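Suppressor of fused homolog (Drosophila melanogaster, PDB 6LPH) probably sequesters DNA-binding transcription factors by binding them, including through nuclear localization sequences, and is seen here as its N-terminal part in complex with a Fu peptide. Local coordinates at residues K19-I22 and D23-Q27. Numbering follows the deposited sequence.
Sequences KAII and DHLGQ
Lys19 and Asp23 pair through a salt bridge one turn apart on the helix, and the lysine side chain can be followed all the way to it. From CB the chain leaves with CG anti to the backbone N (chi1 -176°), which brings CG alongside the carboxylate, 3.6 Å from Asp23 OD1. After an extended run, CE passes 4.1 Å from Asp23 OD1, and a final bend at chi4 (-53°) swings the ammonium over toward the next turn, where Lys19 NZ lies 2.8 Å from Asp23 OD1. The oxygen receives it on its syn lone pair, the side facing OD2. A lysine long enough to stand out from the helix and bend over to the short aspartate one turn on suits this exposed flank.

Beneath the pair runs the regular i to i+4 ladder of an alpha-helix. Asp23 N donates to Lys19 O at 2.8 Å, so the same two residues are joined by backbone and side chain alike. His24 N binds Ala20 O, Leu25 N binds Ile21 O, and Gly26 N reaches Ile22 O by a more bent bond, its N-H...O angle 144°.

On the buried side Ile21 and Leu25 run next to each other toward the interior, Ile21 CG2 4.1 Å from Leu25 CD1; branched aliphatic residues suit such a face. The helix is thus amphipathic. Ile22 also meets an apolar side chain of the bound peptide. Small Ala20 suits close packing against strand 172-186, and His24, with its ring nitrogen NE2, suits the hydrogen bond to Leu181 O there. With Ile21, Ile22 and Leu25 laid on Phe77, helix 16-28 rests on strands 71-77 and 172-186.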
loop_
_atom_site.group_PDB
_atom_site.type_symbol
_atom_site.label_atom_id
_atom_site.label_comp_id
_atom_site.label_asym_id
_atom_site.label_seq_id
_atom_site.Cartn_x
_atom_site.Cartn_y
_atom_site.Cartn_z
ATOM N N LYS A 19 9.041 -0.467 -16.353
ATOM C CA LYS A 19 8.189 -0.145 -17.519
ATOM C C LYS A 19 6.885 -0.981 -17.566
ATOM O O LYS A 19 5.806 -0.438 -17.860
ATOM C CB LYS A 19 8.980 -0.281 -18.841
ATOM C CG LYS A 19 8.184 0.125 -20.098
ATOM C CD LYS A 19 8.966 -0.062 -21.393
ATOM C CE LYS A 19 8.326 0.740 -22.522
ATOM N NZ LYS A 19 6.885 0.427 -22.668
ATOM N N ALA A 20 6.980 -2.289 -17.291
ATOM C CA ALA A 20 5.789 -3.179 -17.252
ATOM C C ALA A 20 4.749 -2.723 -16.225
ATOM O O ALA A 20 3.542 -2.687 -16.494
ATOM C CB ALA A 20 6.203 -4.602 -16.941
ATOM N N ILE A 21 5.231 -2.365 -15.041
ATOM C CA ILE A 21 4.340 -1.907 -13.987
ATOM C C ILE A 21 3.695 -0.573 -14.379
ATOM O O ILE A 21 2.479 -0.432 -14.270
ATOM C CB ILE A 21 5.064 -1.821 -12.620
ATOM C CG1 ILE A 21 5.505 -3.251 -12.186
ATOM C CG2 ILE A 21 4.144 -1.187 -11.571
ATOM C CD1 ILE A 21 6.499 -3.266 -11.023
ATOM N N ILE A 22 4.514 0.377 -14.842
ATOM C CA ILE A 22 4.012 1.700 -15.316
ATOM C C ILE A 22 2.988 1.548 -16.426
ATOM O O ILE A 22 1.941 2.215 -16.414
ATOM C CB ILE A 22 5.170 2.624 -15.792
ATOM C CG1 ILE A 22 6.093 3.006 -14.621
ATOM C CG2 ILE A 22 4.648 3.872 -16.522
ATOM C CD1 ILE A 22 5.419 3.714 -13.489
ATOM N N ASP A 23 3.279 0.659 -17.388
ATOM C CA ASP A 23 2.320 0.359 -18.441
ATOM C C ASP A 23 0.996 -0.205 -17.920
ATOM O O ASP A 23 -0.080 0.255 -18.319
ATOM C CB ASP A 23 2.945 -0.563 -19.493
ATOM C CG ASP A 23 4.000 0.148 -20.327
ATOM O OD1 ASP A 23 4.760 -0.518 -21.058
ATOM O OD2 ASP A 23 4.074 1.399 -20.244
ATOM N N HIS A 24 1.072 -1.177 -17.016
ATOM C CA HIS A 24 -0.118 -1.702 -16.332
ATOM C C HIS A 24 -0.911 -0.618 -15.636
ATOM O O HIS A 24 -2.145 -0.557 -15.770
ATOM C CB HIS A 24 0.297 -2.765 -15.321
ATOM C CG HIS A 24 -0.852 -3.535 -14.744
ATOM N ND1 HIS A 24 -1.818 -4.083 -15.510
ATOM C CD2 HIS A 24 -1.162 -3.868 -13.422
ATOM C CE1 HIS A 24 -2.713 -4.722 -14.717
ATOM N NE2 HIS A 24 -2.304 -4.597 -13.446
ATOM N N LEU A 25 -0.223 0.231 -14.869
ATOM C CA LEU A 25 -0.906 1.357 -14.190
ATOM C C LEU A 25 -1.526 2.346 -15.184
ATOM O O LEU A 25 -2.579 2.948 -14.907
ATOM C CB LEU A 25 0.022 2.088 -13.229
ATOM C CG LEU A 25 0.454 1.274 -11.996
ATOM C CD1 LEU A 25 1.536 1.983 -11.173
ATOM C CD2 LEU A 25 -0.770 0.961 -11.137
ATOM N N GLY A 26 -0.882 2.516 -16.337
ATOM C CA GLY A 26 -1.429 3.394 -17.396
ATOM C C GLY A 26 -2.766 2.914 -17.972
ATOM O O GLY A 26 -3.625 3.721 -18.398
ATOM N N GLN A 27 -2.954 1.602 -17.972
ATOM C CA GLN A 27 -4.179 0.987 -18.483
ATOM C C GLN A 27 -5.290 1.108 -17.458
ATOM O O GLN A 27 -6.471 1.229 -17.800
ATOM C CB GLN A 27 -3.951 -0.500 -18.727
ATOM C CG GLN A 27 -2.932 -0.803 -19.809
ATOM C CD GLN A 27 -3.508 -0.770 -21.205
ATOM O OE1 GLN A 27 -3.350 -1.728 -21.957
ATOM N NE2 GLN A 27 -4.167 0.316 -21.568
#